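Side-chain contacts in solute binding protein MsmE (Bacillus subtilis subsp. subtilis str. 168, PDB 4R6H), which binds melibiose, raffinose and stachyose as the solute-binding component of the ABC transporter that imports these sugars: residues A[39-44]-A[337-342]; A[73-78]-A[100-105]; A[134-139]-A[325-330]; A[306-311]-A[343-348]. One frame throughout, in Å; residues are numbered along the deposited sequence.

Contact 1 of 4, residues A[39-44]-A[337-342]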
loop_
_atom_site.group_PDB
_atom_site.type_symbol
_atom_site.label_atom_id
_atom_site.label_comp_id
_atom_site.label_asym_id
_atom_site.label_seq_id
_atom_site.Cartn_x
_atom_site.Cartn_y
_atom_site.Cartn_z
ATOM N N SER A 39 11.597 -11.934 -0.927
ATOM C CA SER A 39 10.220 -11.497 -0.964
ATOM C C SER A 39 9.804 -10.830 0.347
ATOM O O SER A 39 10.170 -11.357 1.422
ATOM C CB SER A 39 9.294 -12.681 -1.274
ATOM O OG SER A 39 7.910 -12.292 -1.185
ATOM N N THR A 40 9.012 -9.759 0.241
ATOM C CA THR A 40 8.362 -9.140 1.432
ATOM C C THR A 40 6.987 -9.715 1.785
ATOM O O THR A 40 6.318 -9.178 2.659
ATOM C CB THR A 40 8.234 -7.616 1.286
ATOM O OG1 THR A 40 7.254 -7.246 0.292
ATOM C CG2 THR A 40 9.579 -6.968 1.037
ATOM N N MET A 41 6.574 -10.777 1.104
ATOM C CA MET A 41 5.273 -11.385 1.386
ATOM C C MET A 41 5.218 -11.823 2.842
ATOM O O MET A 41 6.207 -12.264 3.395
ATOM C CB MET A 41 4.988 -12.560 0.471
ATOM C CG MET A 41 4.729 -12.146 -0.944
ATOM S SD MET A 41 4.395 -13.543 -2.013
ATOM C CE MET A 41 4.423 -12.790 -3.637
ATOM N N SER A 42 4.036 -11.716 3.420
ATOM C CA SER A 42 3.838 -11.850 4.880
ATOM C C SER A 42 2.868 -12.948 5.288
ATOM O O SER A 42 3.025 -13.523 6.346
ATOM C CB SER A 42 3.415 -10.496 5.477
ATOM O OG SER A 42 2.298 -9.946 4.823
ATOM N N THR A 43 1.878 -13.252 4.473
ATOM C CA THR A 43 0.820 -14.180 4.901
ATOM C C THR A 43 1.098 -15.601 4.475
ATOM O O THR A 43 1.902 -15.877 3.536
ATOM C CB THR A 43 -0.567 -13.787 4.358
ATOM O OG1 THR A 43 -0.685 -14.185 2.995
ATOM C CG2 THR A 43 -0.876 -12.313 4.511
ATOM N N ASP A 44 0.497 -16.542 5.194
ATOM C CA ASP A 44 0.666 -17.927 4.846
ATOM C C ASP A 44 0.226 -18.217 3.419
ATOM O O ASP A 44 0.906 -18.973 2.742
ATOM C CB ASP A 44 -0.079 -18.855 5.823
ATOM C CG ASP A 44 0.600 -18.916 7.196
ATOM O OD1 ASP A 44 1.633 -18.265 7.429
ATOM O OD2 ASP A 44 0.119 -19.658 8.058
ATOM N N LYS A 337 -2.526 -15.363 -12.106
ATOM C CA LYS A 337 -3.841 -15.353 -11.451
ATOM C C LYS A 337 -3.771 -16.010 -10.080
ATOM O O LYS A 337 -4.260 -15.478 -9.065
ATOM C CB LYS A 337 -4.882 -16.049 -12.350
ATOM C CG LYS A 337 -6.303 -16.078 -11.803
ATOM C CD LYS A 337 -7.215 -16.741 -12.826
ATOM C CE LYS A 337 -8.676 -16.707 -12.429
ATOM N NZ LYS A 337 -8.994 -17.603 -11.295
ATOM N N GLN A 338 -3.118 -17.175 -10.023
ATOM C CA GLN A 338 -2.946 -17.891 -8.782
ATOM C C GLN A 338 -2.208 -17.085 -7.719
ATOM O O GLN A 338 -2.640 -16.949 -6.561
ATOM C CB GLN A 338 -2.283 -19.242 -9.053
ATOM C CG GLN A 338 -2.109 -20.093 -7.830
ATOM C CD GLN A 338 -1.448 -21.415 -8.161
ATOM O OE1 GLN A 338 -1.224 -21.718 -9.321
ATOM N NE2 GLN A 338 -1.095 -22.165 -7.133
ATOM N N MET A 339 -1.066 -16.524 -8.114
ATOM C CA MET A 339 -0.298 -15.735 -7.166
ATOM C C MET A 339 -1.073 -14.499 -6.692
ATOM O O MET A 339 -1.117 -14.221 -5.510
ATOM C CB MET A 339 1.050 -15.360 -7.752
ATOM C CG MET A 339 2.031 -14.752 -6.787
ATOM S SD MET A 339 2.663 -15.921 -5.548
ATOM C CE MET A 339 1.805 -15.415 -4.059
ATOM N N ALA A 340 -1.705 -13.776 -7.625
ATOM C CA ALA A 340 -2.468 -12.596 -7.244
ATOM C C ALA A 340 -3.599 -12.920 -6.282
ATOM O O ALA A 340 -3.782 -12.229 -5.267
ATOM C CB ALA A 340 -2.978 -11.880 -8.491
ATOM N N GLU A 341 -4.337 -13.985 -6.568
ATOM C CA GLU A 341 -5.403 -14.369 -5.655
ATOM C C GLU A 341 -4.925 -14.673 -4.228
ATOM O O GLU A 341 -5.581 -14.352 -3.243
ATOM C CB GLU A 341 -6.178 -15.551 -6.241
ATOM C CG GLU A 341 -7.049 -15.109 -7.406
ATOM C CD GLU A 341 -7.772 -16.223 -8.146
ATOM O OE1 GLU A 341 -7.726 -17.392 -7.706
ATOM O OE2 GLU A 341 -8.395 -15.918 -9.189
ATOM N N ALA A 342 -3.762 -15.278 -4.102
ATOM C CA ALA A 342 -3.186 -15.535 -2.783
ATOM C C ALA A 342 -2.896 -14.270 -1.986
ATOM O O ALA A 342 -2.891 -14.281 -0.769
ATOM C CB ALA A 342 -1.937 -16.362 -2.922
#

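Contact 2 of 4, residues A[73-78]-A[100-105]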
loop_
_atom_site.group_PDB
_atom_site.type_symbol
_atom_site.label_atom_id
_atom_site.label_comp_id
_atom_site.label_asym_id
_atom_site.label_seq_id
_atom_site.Cartn_x
_atom_site.Cartn_y
_atom_site.Cartn_z
ATOM N N ASN A 73 10.705 -8.657 8.964
ATOM C CA ASN A 73 11.174 -7.355 9.449
ATOM C C ASN A 73 12.645 -7.089 9.180
ATOM O O ASN A 73 13.073 -5.945 9.241
ATOM C CB ASN A 73 10.898 -7.209 10.965
ATOM C CG ASN A 73 9.420 -7.064 11.288
ATOM O OD1 ASN A 73 8.633 -6.535 10.493
ATOM N ND2 ASN A 73 9.038 -7.525 12.471
ATOM N N ASP A 74 13.411 -8.137 8.889
ATOM C CA ASP A 74 14.843 -8.011 8.586
ATOM C C ASP A 74 15.104 -7.677 7.107
ATOM O O ASP A 74 16.246 -7.456 6.736
ATOM C CB ASP A 74 15.614 -9.291 8.933
ATOM C CG ASP A 74 15.653 -9.564 10.424
ATOM O OD1 ASP A 74 15.752 -8.585 11.192
ATOM O OD2 ASP A 74 15.583 -10.749 10.823
ATOM N N TYR A 75 14.046 -7.594 6.281
ATOM C CA TYR A 75 14.233 -7.420 4.831
ATOM C C TYR A 75 15.099 -6.221 4.475
ATOM O O TYR A 75 16.075 -6.331 3.719
ATOM C CB TYR A 75 12.863 -7.306 4.147
ATOM C CG TYR A 75 12.937 -7.405 2.643
ATOM C CD1 TYR A 75 13.209 -6.298 1.865
ATOM C CD2 TYR A 75 12.755 -8.613 2.020
ATOM C CE1 TYR A 75 13.340 -6.403 0.501
ATOM C CE2 TYR A 75 12.841 -8.731 0.648
ATOM C CZ TYR A 75 13.112 -7.632 -0.116
ATOM O OH TYR A 75 13.207 -7.734 -1.499
ATOM N N GLU A 76 14.737 -5.049 4.994
ATOM C CA GLU A 76 15.413 -3.815 4.645
ATOM C C GLU A 76 16.893 -3.850 5.042
ATOM O O GLU A 76 17.753 -3.463 4.252
ATOM C CB GLU A 76 14.724 -2.601 5.277
ATOM C CG GLU A 76 15.312 -1.271 4.850
ATOM C CD GLU A 76 14.602 -0.090 5.496
ATOM O OE1 GLU A 76 13.396 -0.209 5.789
ATOM O OE2 GLU A 76 15.250 0.951 5.711
ATOM N N ASN A 77 17.165 -4.285 6.263
ATOM C CA ASN A 77 18.542 -4.387 6.735
ATOM C C ASN A 77 19.388 -5.357 5.902
ATOM O O ASN A 77 20.515 -5.070 5.514
ATOM C CB ASN A 77 18.546 -4.810 8.210
ATOM C CG ASN A 77 18.113 -3.686 9.163
ATOM O OD1 ASN A 77 18.393 -2.520 8.927
ATOM N ND2 ASN A 77 17.426 -4.057 10.257
ATOM N N MET A 78 18.828 -6.513 5.585
ATOM C CA MET A 78 19.550 -7.490 4.767
ATOM C C MET A 78 19.805 -6.970 3.359
ATOM O O MET A 78 20.886 -7.128 2.823
ATOM C CB MET A 78 18.786 -8.810 4.729
ATOM C CG MET A 78 18.821 -9.526 6.063
ATOM S SD MET A 78 17.837 -11.020 6.034
ATOM C CE MET A 78 18.195 -11.728 7.643
ATOM N N ILE A 100 13.714 4.583 -6.474
ATOM C CA ILE A 100 14.488 5.370 -5.508
ATOM C C ILE A 100 15.605 4.583 -4.850
ATOM O O ILE A 100 16.709 5.076 -4.693
ATOM C CB ILE A 100 13.580 5.968 -4.398
ATOM C CG1 ILE A 100 12.692 7.069 -5.002
ATOM C CG2 ILE A 100 14.415 6.491 -3.224
ATOM C CD1 ILE A 100 11.998 7.958 -3.992
ATOM N N ARG A 101 15.302 3.350 -4.459
ATOM C CA ARG A 101 16.233 2.545 -3.701
ATOM C C ARG A 101 16.987 1.558 -4.588
ATOM O O ARG A 101 18.156 1.278 -4.346
ATOM C CB ARG A 101 15.452 1.802 -2.625
ATOM C CG ARG A 101 16.277 1.063 -1.605
ATOM C CD ARG A 101 15.455 0.605 -0.411
ATOM N NE ARG A 101 14.878 1.683 0.414
ATOM C CZ ARG A 101 13.990 1.517 1.398
ATOM N NH1 ARG A 101 13.522 0.309 1.736
ATOM N NH2 ARG A 101 13.535 2.569 2.070
ATOM N N TYR A 102 16.320 1.019 -5.607
ATOM C CA TYR A 102 16.917 -0.077 -6.395
ATOM C C TYR A 102 17.311 0.258 -7.826
ATOM O O TYR A 102 17.763 -0.627 -8.558
ATOM C CB TYR A 102 15.971 -1.266 -6.386
ATOM C CG TYR A 102 15.886 -1.900 -5.036
ATOM C CD1 TYR A 102 16.927 -2.716 -4.589
ATOM C CD2 TYR A 102 14.802 -1.723 -4.189
ATOM C CE1 TYR A 102 16.875 -3.328 -3.372
ATOM C CE2 TYR A 102 14.731 -2.357 -2.945
ATOM C CZ TYR A 102 15.797 -3.154 -2.542
ATOM O OH TYR A 102 15.772 -3.821 -1.338
ATOM N N GLY A 103 17.173 1.522 -8.217
ATOM C CA GLY A 103 17.413 1.922 -9.595
ATOM C C GLY A 103 18.746 1.463 -10.159
ATOM O O GLY A 103 18.818 1.012 -11.300
ATOM N N GLU A 104 19.799 1.550 -9.361
ATOM C CA GLU A 104 21.136 1.179 -9.809
ATOM C C GLU A 104 21.423 -0.320 -9.872
ATOM O O GLU A 104 22.455 -0.705 -10.364
ATOM C CB GLU A 104 22.209 1.812 -8.910
ATOM C CG GLU A 104 22.154 3.333 -8.832
ATOM C CD GLU A 104 22.090 3.998 -10.200
ATOM O OE1 GLU A 104 22.767 3.526 -11.138
ATOM O OE2 GLU A 104 21.355 4.995 -10.336
ATOM N N TYR A 105 20.529 -1.161 -9.372
ATOM C CA TYR A 105 20.795 -2.604 -9.308
ATOM C C TYR A 105 19.897 -3.447 -10.227
ATOM O O TYR A 105 20.174 -4.611 -10.433
ATOM C CB TYR A 105 20.620 -3.095 -7.865
ATOM C CG TYR A 105 21.562 -2.408 -6.900
ATOM C CD1 TYR A 105 22.856 -2.847 -6.744
ATOM C CD2 TYR A 105 21.144 -1.294 -6.181
ATOM C CE1 TYR A 105 23.746 -2.196 -5.881
ATOM C CE2 TYR A 105 22.019 -0.639 -5.313
ATOM C CZ TYR A 105 23.307 -1.098 -5.191
ATOM O OH TYR A 105 24.147 -0.443 -4.317
HETATM O O HOH W 1 11.559 -0.273 3.621
#

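Contact 3 of 4, residues A[134-139]-A[325-330]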
loop_
_atom_site.group_PDB
_atom_site.type_symbol
_atom_site.label_atom_id
_atom_site.label_comp_id
_atom_site.label_asym_id
_atom_site.label_seq_id
_atom_site.Cartn_x
_atom_site.Cartn_y
_atom_site.Cartn_z
ATOM N N TYR A 134 11.567 -1.509 -14.506
ATOM C CA TYR A 134 12.435 -1.791 -13.353
ATOM C C TYR A 134 12.182 -3.149 -12.696
ATOM O O TYR A 134 13.039 -3.668 -12.030
ATOM C CB TYR A 134 12.272 -0.717 -12.242
ATOM C CG TYR A 134 12.935 0.621 -12.559
ATOM C CD1 TYR A 134 12.373 1.476 -13.509
ATOM C CD2 TYR A 134 14.116 1.039 -11.895
ATOM C CE1 TYR A 134 12.968 2.687 -13.818
ATOM C CE2 TYR A 134 14.736 2.268 -12.219
ATOM C CZ TYR A 134 14.139 3.077 -13.162
ATOM O OH TYR A 134 14.702 4.298 -13.489
ATOM N N ALA A 135 10.948 -3.631 -12.788
ATOM C CA ALA A 135 10.543 -4.854 -12.049
ATOM C C ALA A 135 9.218 -5.350 -12.588
ATOM O O ALA A 135 8.479 -4.604 -13.227
ATOM C CB ALA A 135 10.386 -4.551 -10.589
ATOM N N TYR A 136 8.937 -6.614 -12.306
ATOM C CA TYR A 136 7.687 -7.273 -12.675
ATOM C C TYR A 136 6.742 -7.195 -11.498
ATOM O O TYR A 136 7.076 -7.654 -10.390
ATOM C CB TYR A 136 7.953 -8.751 -13.051
ATOM C CG TYR A 136 6.683 -9.563 -13.109
ATOM C CD1 TYR A 136 5.741 -9.364 -14.107
ATOM C CD2 TYR A 136 6.388 -10.462 -12.096
ATOM C CE1 TYR A 136 4.562 -10.078 -14.109
ATOM C CE2 TYR A 136 5.224 -11.193 -12.092
ATOM C CZ TYR A 136 4.305 -10.980 -13.111
ATOM O OH TYR A 136 3.125 -11.712 -13.108
ATOM N N PRO A 137 5.552 -6.614 -11.705
ATOM C CA PRO A 137 4.566 -6.526 -10.634
ATOM C C PRO A 137 3.736 -7.789 -10.461
ATOM O O PRO A 137 2.916 -8.125 -11.315
ATOM C CB PRO A 137 3.693 -5.343 -11.065
ATOM C CG PRO A 137 3.726 -5.440 -12.569
ATOM C CD PRO A 137 5.099 -5.947 -12.941
ATOM N N ILE A 138 3.949 -8.503 -9.381
ATOM C CA ILE A 138 3.162 -9.687 -9.106
ATOM C C ILE A 138 1.682 -9.272 -8.928
ATOM O O ILE A 138 0.750 -9.962 -9.323
ATOM C CB ILE A 138 3.692 -10.380 -7.853
ATOM C CG1 ILE A 138 5.031 -11.035 -8.150
ATOM C CG2 ILE A 138 2.665 -11.333 -7.233
ATOM C CD1 ILE A 138 5.772 -11.500 -6.921
ATOM N N ASN A 139 1.488 -8.117 -8.329
ATOM C CA ASN A 139 0.159 -7.628 -7.999
ATOM C C ASN A 139 0.215 -6.120 -7.943
ATOM O O ASN A 139 1.214 -5.513 -8.371
ATOM C CB ASN A 139 -0.381 -8.221 -6.694
ATOM C CG ASN A 139 0.472 -7.915 -5.507
ATOM O OD1 ASN A 139 1.485 -7.213 -5.601
ATOM N ND2 ASN A 139 0.042 -8.388 -4.333
ATOM N N ASP A 325 13.823 -16.133 -16.778
ATOM C CA ASP A 325 12.967 -17.279 -17.069
ATOM C C ASP A 325 11.911 -17.422 -15.947
ATOM O O ASP A 325 10.741 -17.741 -16.215
ATOM C CB ASP A 325 13.747 -18.605 -17.141
ATOM C CG ASP A 325 14.610 -18.753 -18.384
ATOM O OD1 ASP A 325 14.409 -18.073 -19.399
ATOM O OD2 ASP A 325 15.528 -19.602 -18.282
ATOM N N PHE A 326 12.323 -17.157 -14.699
ATOM C CA PHE A 326 11.406 -17.304 -13.578
ATOM C C PHE A 326 10.308 -16.198 -13.646
ATOM O O PHE A 326 9.120 -16.460 -13.380
ATOM C CB PHE A 326 12.166 -17.243 -12.239
ATOM C CG PHE A 326 11.309 -17.590 -11.056
ATOM C CD1 PHE A 326 10.581 -16.623 -10.382
ATOM C CD2 PHE A 326 11.198 -18.879 -10.640
ATOM C CE1 PHE A 326 9.779 -16.968 -9.334
ATOM C CE2 PHE A 326 10.389 -19.227 -9.583
ATOM C CZ PHE A 326 9.659 -18.273 -8.934
ATOM N N ILE A 327 10.720 -14.963 -13.946
ATOM C CA ILE A 327 9.751 -13.878 -14.100
ATOM C C ILE A 327 8.737 -14.248 -15.208
ATOM O O ILE A 327 7.515 -14.093 -15.034
ATOM C CB ILE A 327 10.458 -12.548 -14.396
ATOM C CG1 ILE A 327 11.200 -12.042 -13.153
ATOM C CG2 ILE A 327 9.444 -11.525 -14.878
ATOM C CD1 ILE A 327 12.081 -10.835 -13.400
ATOM N N ALA A 328 9.244 -14.706 -16.361
ATOM C CA ALA A 328 8.349 -15.083 -17.462
ATOM C C ALA A 328 7.372 -16.181 -17.053
ATOM O O ALA A 328 6.207 -16.165 -17.457
ATOM C CB ALA A 328 9.138 -15.487 -18.701
ATOM N N PHE A 329 7.848 -17.133 -16.255
ATOM C CA PHE A 329 7.027 -18.197 -15.743
ATOM C C PHE A 329 5.923 -17.597 -14.852
ATOM O O PHE A 329 4.762 -17.976 -14.957
ATOM C CB PHE A 329 7.892 -19.212 -14.976
ATOM C CG PHE A 329 7.112 -20.273 -14.286
ATOM C CD1 PHE A 329 6.688 -20.077 -12.992
ATOM C CD2 PHE A 329 6.846 -21.499 -14.894
ATOM C CE1 PHE A 329 5.936 -21.038 -12.321
ATOM C CE2 PHE A 329 6.121 -22.474 -14.230
ATOM C CZ PHE A 329 5.684 -22.246 -12.928
ATOM N N MET A 330 6.302 -16.739 -13.916
ATOM C CA MET A 330 5.328 -16.112 -13.013
ATOM C C MET A 330 4.262 -15.280 -13.755
ATOM O O MET A 330 3.106 -15.189 -13.296
ATOM C CB MET A 330 6.061 -15.242 -11.990
ATOM C CG MET A 330 6.829 -16.045 -10.955
ATOM S SD MET A 330 5.882 -17.104 -9.870
ATOM C CE MET A 330 4.997 -15.903 -8.867
HETATM O O HOH W 2 2.946 -13.417 -11.008
#

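Contact 4 of 4, residues A[306-311]-A[343-348]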
loop_
_atom_site.group_PDB
_atom_site.type_symbol
_atom_site.label_atom_id
_atom_site.label_comp_id
_atom_site.label_asym_id
_atom_site.label_seq_id
_atom_site.Cartn_x
_atom_site.Cartn_y
_atom_site.Cartn_z
ATOM N N GLY A 306 -0.017 1.168 -5.807
ATOM C CA GLY A 306 0.805 0.863 -6.979
ATOM C C GLY A 306 1.591 -0.391 -6.755
ATOM O O GLY A 306 1.003 -1.449 -6.664
ATOM N N GLU A 307 2.923 -0.303 -6.671
ATOM C CA GLU A 307 3.730 -1.472 -6.312
ATOM C C GLU A 307 3.291 -2.060 -5.023
ATOM O O GLU A 307 3.140 -1.338 -4.035
ATOM C CB GLU A 307 5.172 -1.073 -6.018
ATOM C CG GLU A 307 6.090 -0.991 -7.177
ATOM C CD GLU A 307 7.525 -0.812 -6.729
ATOM O OE1 GLU A 307 8.064 0.300 -6.885
ATOM O OE2 GLU A 307 8.104 -1.758 -6.174
ATOM N N ARG A 308 3.165 -3.372 -4.979
ATOM C CA ARG A 308 3.014 -4.067 -3.739
ATOM C C ARG A 308 4.159 -5.078 -3.627
ATOM O O ARG A 308 5.143 -4.852 -2.886
ATOM C CB ARG A 308 1.617 -4.701 -3.604
ATOM C CG ARG A 308 1.449 -5.634 -2.435
ATOM C CD ARG A 308 1.225 -4.915 -1.150
ATOM N NE ARG A 308 0.608 -5.834 -0.191
ATOM C CZ ARG A 308 0.655 -5.676 1.127
ATOM N NH1 ARG A 308 1.287 -4.640 1.662
ATOM N NH2 ARG A 308 0.069 -6.566 1.916
ATOM N N TYR A 309 4.027 -6.198 -4.341
ATOM C CA TYR A 309 5.111 -7.182 -4.438
ATOM C C TYR A 309 5.627 -7.198 -5.849
ATOM O O TYR A 309 4.866 -7.303 -6.800
ATOM C CB TYR A 309 4.621 -8.578 -4.053
ATOM C CG TYR A 309 3.988 -8.669 -2.707
ATOM C CD1 TYR A 309 4.599 -8.156 -1.587
ATOM C CD2 TYR A 309 2.756 -9.262 -2.572
ATOM C CE1 TYR A 309 4.008 -8.298 -0.336
ATOM C CE2 TYR A 309 2.159 -9.388 -1.350
ATOM C CZ TYR A 309 2.788 -8.876 -0.243
ATOM O OH TYR A 309 2.237 -8.965 1.032
ATOM N N THR A 310 6.961 -7.173 -5.995
ATOM C CA THR A 310 7.566 -7.270 -7.306
ATOM C C THR A 310 8.680 -8.304 -7.350
ATOM O O THR A 310 9.127 -8.778 -6.305
ATOM C CB THR A 310 8.172 -5.939 -7.798
ATOM O OG1 THR A 310 9.348 -5.651 -7.026
ATOM C CG2 THR A 310 7.187 -4.772 -7.677
ATOM N N LEU A 311 9.046 -8.669 -8.562
ATOM C CA LEU A 311 10.242 -9.459 -8.854
ATOM C C LEU A 311 11.088 -8.567 -9.742
ATOM O O LEU A 311 10.743 -8.326 -10.903
ATOM C CB LEU A 311 9.909 -10.779 -9.591
ATOM C CG LEU A 311 9.317 -11.837 -8.676
ATOM C CD1 LEU A 311 8.606 -12.941 -9.448
ATOM C CD2 LEU A 311 10.395 -12.470 -7.768
ATOM N N THR A 343 -2.632 -13.168 -2.705
ATOM C CA THR A 343 -2.362 -11.872 -2.120
ATOM C C THR A 343 -3.599 -10.994 -1.934
ATOM O O THR A 343 -3.484 -9.872 -1.392
ATOM C CB THR A 343 -1.358 -11.042 -2.971
ATOM O OG1 THR A 343 -2.000 -10.522 -4.155
ATOM C CG2 THR A 343 -0.118 -11.879 -3.350
ATOM N N SER A 344 -4.744 -11.474 -2.415
ATOM C CA SER A 344 -6.028 -10.766 -2.344
ATOM C C SER A 344 -6.033 -9.448 -3.098
ATOM O O SER A 344 -6.823 -8.554 -2.791
ATOM C CB SER A 344 -6.488 -10.570 -0.888
ATOM O OG SER A 344 -6.605 -11.861 -0.261
ATOM N N LEU A 345 -5.197 -9.341 -4.131
ATOM C CA LEU A 345 -5.069 -8.107 -4.882
ATOM C C LEU A 345 -5.042 -8.391 -6.344
ATOM O O LEU A 345 -4.729 -9.522 -6.783
ATOM C CB LEU A 345 -3.782 -7.384 -4.459
ATOM C CG LEU A 345 -3.725 -6.733 -3.095
ATOM C CD1 LEU A 345 -2.340 -6.266 -2.724
ATOM C CD2 LEU A 345 -4.695 -5.565 -3.064
ATOM N N PRO A 346 -5.301 -7.360 -7.165
ATOM C CA PRO A 346 -5.229 -7.593 -8.608
ATOM C C PRO A 346 -3.820 -7.901 -9.084
ATOM O O PRO A 346 -2.835 -7.453 -8.486
ATOM C CB PRO A 346 -5.656 -6.252 -9.218
ATOM C CG PRO A 346 -6.327 -5.528 -8.121
ATOM C CD PRO A 346 -5.744 -6.000 -6.830
ATOM N N SER A 347 -3.739 -8.634 -10.176
ATOM C CA SER A 347 -2.463 -8.813 -10.889
ATOM C C SER A 347 -2.003 -7.511 -11.461
ATOM O O SER A 347 -2.769 -6.598 -11.665
ATOM C CB SER A 347 -2.655 -9.838 -12.006
ATOM O OG SER A 347 -1.623 -9.814 -12.977
ATOM N N GLY A 348 -0.700 -7.438 -11.743
ATOM C CA GLY A 348 -0.126 -6.305 -12.443
ATOM C C GLY A 348 -0.328 -6.309 -13.948
ATOM O O GLY A 348 0.056 -5.328 -14.571
HETATM O O HOH W 3 -1.061 -8.515 -0.451
#

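Contact 1 of 4, residues A[39-44]-A[337-342]
The loop that follows strand 33-38 and leads into helix 44-60 faces helix 333-343 here, and two methionines, M41 and M339, carry the contact. Their methyl ends meet head-on: CE of M41 stands 3.7 Å from CE of M339. The sulfur of M41 also takes part, its SD lying 3.8 Å from CE of M339. Their chains are shaped differently. M41 is extended beyond CG (chi2 180°, chi3 -170°) and spans the gap almost straight, whereas M339 leaves its helix with CG opposite the backbone N and then bends at chi2 and chi3, which turns its methyl toward the loop. The M41 backbone is tied locally, because its N donates to OG of S39 at 3.1 Å with an N-H...O angle of 164°, an ST turn that closes on the methionine's own N-H.

Further along, T43 occupies the N-cap position of helix 44-60. Its OG1 comes no nearer than 4.4 Å to O of A342 and is hydrogen-bonded instead to S45, whose OG also bonds to that carbonyl, so S45 links the loop and the helix end. F50 touches M41 from helix 44-60, while I138 touches M339. No direct hydrogen bond or salt bridge joins the two segments, and the buried part of their meeting therefore rests on dispersion between thioether ends, with little directional constraint.

Contact 2 of 4, residues A[73-78]-A[100-105]
Water 1 bridges E76 and R101: it donates to OE1 of E76 at 2.8 Å and accepts from NH1 of R101, also at 2.8 Å. The water lies at the edge of the guanidinium, in its plane, where an N-H can point at it. The carboxylate itself is placed otherwise. OE1 of E76 is 4.1 Å from NH1 of R101 and well out of the guanidinium plane, so the opposite charges probably attract each other, but no N-H of the guanidinium points at OE1; the two planes are turned 35° apart. CG and CD of E76 both lie 3.9 Å from NH1 of R101, and the two side chains cross at about a right angle.

E76 reaches this place by a fully extended chain (chi2 180°), while R101 bends at chi3 (-64°). Each has a further partner: OE2 of E76 bonds to N381, and R101 makes a cation-pi contact with W97. The water and N381 thus divide the two carboxylate oxygens between them.

Beside this polar pair, Y75 and Y102 meet obliquely, with OH of Y102 4.0 Å from CE1 of Y75. The Y75 hydroxyl is bonded to the backbone O of D93. Within its own segment, R101 lays CG over one face of the Y102 ring, 3.9 Å above the plane and offset toward the rim. The arrangement joins the first turn of helix 75-84 to the short, weakly bonded helix 98-102 by buried tyrosines, with a water-bridged acid-arginine pair at the more exposed margin.

Contact 3 of 4, residues A[134-139]-A[325-330]
Y136, on the short strand 136-137, lies against helix 320-331 and meets I327 and M330 with different parts of its side chain. With chi1 at 166°, its CG stands opposite the backbone N and the ring extends toward the helix. The branch methyl CG2 of I327, set anti to its own backbone N and so turned to the tyrosine, touches the root of that side chain, 3.6 Å from CB of Y136; the two pass alongside, pointing contrary ways. M330 crosses the tyrosine at about a right angle, its CB 4.1 Å from CE2 of Y136. Beyond CB the methionine bends twice (chi2 -63°, chi3 -69°).

At the phenol end, water 2 sits in the ring plane, 2.7 Å from OH of Y136, and donates to O of M330 at 2.9 Å. W114 meets the Y136 ring edge-to-face, and A336 of helix 333-343 touches it too. A phenylalanine in place of Y136 would probably keep the contact with I327 but leave water 2 without its phenol partner. The contact therefore joins apolar packing at the tyrosine's root and ring flank to a water-mediated link at its hydroxyl, giving a buried polar group a defined partner.

Contact 4 of 4, residues A[306-311]-A[343-348]
R308 leaves the backbone with CG opposite N (chi1 171°) and turns at chi2 (80°), a bend that brings the middle of its chain against L345. CD1 of L345 lies 3.9 Å from CG of R308 and likewise 3.9 Å from its NE, the two side chains crossing at about a right angle. The leucine methyl thus packs on the arginine where its aliphatic stem passes into the guanidinium.

Y309 takes a different first torsion (chi1 -55°), which places its ring beside T343. CG2 of T343 approaches the ring at its edge, near the ring plane, 3.9 Å from CE2 of Y309. R308 and Y309 also pack on each other: CG of R308 stands 3.8 Å above the tyrosine ring, over its centre, a CH-pi arrangement.

Polar linkage across the segments passes through water 3. It accepts from NE of R308 at 3.2 Å, lying at the edge of the guanidinium in its plane, and donates to O of T343 at 2.9 Å. The T343 hydroxyl is used elsewhere, by O of A340 one turn back in helix 333-343 and by ND2 of N139. S344, just after that helix, has positive phi and forms a Schellman motif, from which the chain runs on to L345. Methyl groups therefore supply the direct contacts, while a single water couples the arginine to the carbonyl of T343 near the helix end, without a charged partner across the interface.

In the fold
Contact 3 is the most enclosed, all its touching residues being buried; contacts 1, 2 and 4 are partly buried. Contacts 1, 3 and 4 form one connected region. M339 of contact 1 packs on M330 of contact 3, and strands 136-137 and 310-313 are sheet neighbours, N of Y136 bonding to O of L311. Helix 333-343 supplies one side of contact 1 and leads into the loop of contact 4. Contact 2 stands apart, its centre about 20 Å from that of contact 1, yet Y75 packs on S39 and T40, and G103 on Y134. Chemistry follows place: contact 1 pairs thioethers, whereas contacts 2, 3 and 4 each use one water, reaching a carboxylate in contact 2 and backbone carbonyls in 3 and 4.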